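Interphotoreceptor retinoid-binding protein (PDB 1J7X) probably binds and carries retinoids in the interphotoreceptor matrix of the eye, this chain being one functional unit of the protein. Local coordinates at residues 146-151 / 206-211. Sequence-based numbering, arbitrary orientation.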
loop_
_atom_site.group_PDB
_atom_site.type_symbol
_atom_site.label_atom_id
_atom_site.label_comp_id
_atom_site.label_asym_id
_atom_site.label_seq_id
_atom_site.Cartn_x
_atom_site.Cartn_y
_atom_site.Cartn_z
ATOM N N ASP A 146 -4.469 -10.769 -10.090
ATOM C CA ASP A 146 -4.047 -9.740 -10.986
ATOM C C ASP A 146 -4.369 -8.303 -10.456
ATOM O O ASP A 146 -5.509 -7.903 -10.425
ATOM C CB ASP A 146 -4.701 -9.924 -12.326
ATOM C CG ASP A 146 -4.074 -9.084 -13.387
ATOM O OD1 ASP A 146 -3.253 -8.172 -13.086
ATOM O OD2 ASP A 146 -4.362 -9.358 -14.580
ATOM N N LEU A 147 -3.357 -7.548 -9.947
ATOM C CA LEU A 147 -3.567 -6.233 -9.470
ATOM C C LEU A 147 -2.947 -5.176 -10.333
ATOM O O LEU A 147 -2.747 -3.998 -9.927
ATOM C CB LEU A 147 -2.951 -6.125 -8.037
ATOM C CG LEU A 147 -3.549 -7.049 -7.046
ATOM C CD1 LEU A 147 -2.749 -6.909 -5.541
ATOM C CD2 LEU A 147 -5.036 -6.906 -6.926
ATOM N N ARG A 148 -2.573 -5.590 -11.521
ATOM C CA ARG A 148 -1.967 -4.660 -12.465
ATOM C C ARG A 148 -2.807 -3.451 -12.763
ATOM O O ARG A 148 -2.244 -2.426 -13.153
ATOM C CB ARG A 148 -1.584 -5.327 -13.829
ATOM C CG ARG A 148 -0.455 -6.340 -13.663
ATOM C CD ARG A 148 -0.217 -7.145 -14.957
ATOM N NE ARG A 148 -1.364 -7.936 -15.308
ATOM C CZ ARG A 148 -1.464 -8.651 -16.433
ATOM N NH1 ARG A 148 -0.402 -8.737 -17.235
ATOM N NH2 ARG A 148 -2.558 -9.369 -16.672
ATOM N N TYR A 149 -4.135 -3.550 -12.660
ATOM C CA TYR A 149 -5.008 -2.442 -12.938
ATOM C C TYR A 149 -5.681 -1.887 -11.715
ATOM O O TYR A 149 -6.646 -1.155 -11.804
ATOM C CB TYR A 149 -6.091 -2.985 -13.968
ATOM C CG TYR A 149 -5.449 -3.807 -15.071
ATOM C CD1 TYR A 149 -4.799 -3.201 -16.078
ATOM C CD2 TYR A 149 -5.357 -5.208 -14.975
ATOM C CE1 TYR A 149 -4.141 -3.934 -17.070
ATOM C CE2 TYR A 149 -4.707 -5.953 -15.941
ATOM C CZ TYR A 149 -4.133 -5.304 -17.021
ATOM O OH TYR A 149 -3.386 -6.033 -17.946
ATOM N N ASN A 150 -5.166 -2.275 -10.527
ATOM C CA ASN A 150 -5.793 -1.956 -9.273
ATOM C C ASN A 150 -5.156 -0.773 -8.619
ATOM O O ASN A 150 -4.037 -0.786 -8.110
ATOM C CB ASN A 150 -5.859 -3.152 -8.438
ATOM C CG ASN A 150 -6.745 -3.032 -7.210
ATOM O OD1 ASN A 150 -6.858 -1.979 -6.548
ATOM N ND2 ASN A 150 -7.409 -4.134 -6.861
ATOM N N VAL A 151 -5.905 0.326 -8.706
ATOM C CA VAL A 151 -5.482 1.619 -8.182
ATOM C C VAL A 151 -5.863 1.808 -6.733
ATOM O O VAL A 151 -5.625 2.815 -6.090
ATOM C CB VAL A 151 -6.125 2.760 -9.013
ATOM C CG1 VAL A 151 -5.615 2.611 -10.443
ATOM C CG2 VAL A 151 -7.662 2.790 -8.854
ATOM N N TYR A 206 0.189 -16.178 -6.690
ATOM C CA TYR A 206 0.984 -15.266 -7.503
ATOM C C TYR A 206 0.272 -13.944 -7.748
ATOM O O TYR A 206 -0.829 -13.938 -8.263
ATOM C CB TYR A 206 1.332 -15.943 -8.786
ATOM C CG TYR A 206 2.036 -17.252 -8.544
ATOM C CD1 TYR A 206 1.315 -18.414 -8.301
ATOM C CD2 TYR A 206 3.441 -17.323 -8.456
ATOM C CE1 TYR A 206 1.932 -19.637 -7.999
ATOM C CE2 TYR A 206 4.056 -18.488 -8.235
ATOM C CZ TYR A 206 3.307 -19.667 -7.953
ATOM O OH TYR A 206 4.007 -20.822 -7.637
ATOM N N VAL A 207 0.854 -12.805 -7.274
ATOM C CA VAL A 207 0.247 -11.492 -7.392
ATOM C C VAL A 207 0.916 -10.685 -8.443
ATOM O O VAL A 207 2.137 -10.553 -8.425
ATOM C CB VAL A 207 0.328 -10.745 -6.072
ATOM C CG1 VAL A 207 -0.350 -9.453 -6.184
ATOM C CG2 VAL A 207 -0.319 -11.587 -4.981
ATOM N N LEU A 208 0.177 -10.237 -9.426
ATOM C CA LEU A 208 0.670 -9.470 -10.546
ATOM C C LEU A 208 0.578 -8.002 -10.223
ATOM O O LEU A 208 -0.492 -7.485 -9.849
ATOM C CB LEU A 208 -0.107 -9.771 -11.838
ATOM C CG LEU A 208 -0.293 -11.240 -12.218
ATOM C CD1 LEU A 208 -0.879 -11.280 -13.627
ATOM C CD2 LEU A 208 0.908 -12.054 -12.113
ATOM N N THR A 209 1.678 -7.250 -10.462
ATOM C CA THR A 209 1.679 -5.837 -10.219
ATOM C C THR A 209 2.171 -5.010 -11.385
ATOM O O THR A 209 2.914 -5.525 -12.221
ATOM C CB THR A 209 2.632 -5.484 -9.006
ATOM O OG1 THR A 209 3.961 -5.940 -9.384
ATOM C CG2 THR A 209 2.131 -6.177 -7.723
ATOM N N SER A 210 1.787 -3.761 -11.406
ATOM C CA SER A 210 2.222 -2.752 -12.387
ATOM C C SER A 210 2.579 -1.459 -11.668
ATOM O O SER A 210 2.232 -1.240 -10.503
ATOM C CB SER A 210 1.146 -2.404 -13.468
ATOM O OG SER A 210 0.115 -1.603 -13.023
ATOM N N HIS A 211 3.160 -0.508 -12.445
ATOM C CA HIS A 211 3.425 0.804 -11.954
ATOM C C HIS A 211 2.176 1.555 -11.594
ATOM O O HIS A 211 2.256 2.560 -10.925
ATOM C CB HIS A 211 4.199 1.620 -12.966
ATOM C CG HIS A 211 3.434 1.884 -14.242
ATOM N ND1 HIS A 211 2.770 3.078 -14.477
ATOM C CD2 HIS A 211 3.281 1.146 -15.364
ATOM C CE1 HIS A 211 2.177 3.019 -15.657
ATOM N NE2 HIS A 211 2.446 1.851 -16.200
#
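Asp146 and Leu208 form a buried pairing at the ends of two neighbouring parallel strands, 142-146 and 204-209, with the loop after the first strand folded against the second. The last rung is the bond from Leu147 N to Leu208 O, 2.9 Å long; beyond it a type I turn from Leu147 to Asn150 carries the chain away. Asp146 suits the strand end because its carboxylate reaches forward over that turn. With CG anti to the backbone N (chi1 -167°), Asp146 OD1 accepts from Arg148 N, an Asx turn, and from Arg148 NE at 2.9 Å, the two donors coming from opposite faces of the carboxylate plane. Arg148 NH2 completes a side-on salt bridge to Asp146 OD2 at 2.8 Å, an oxygen that also hydrogen-bonds Tyr110 OH. An alanine at Asp146 would probably leave the buried guanidinium without its counter-charge and Arg148 N without the acceptor of the Asx turn. Leu208 supplies an apolar floor: its CD1 lies 3.8 Å from Arg148 NE, against one guanidinium face, while Tyr149 OH covers the opposite face. Leu147 CD1 packs on Val207 CG1 at 3.6 Å, near Phe220 of helix 216-226. Serine's short side chain points toward the loop, placing Ser210 OG against Arg148 O at 2.5 Å. The parallel pair belongs to the central mixed sheet of a beta-beta-alpha spiral, the fold of the ClpP/crotonase clan.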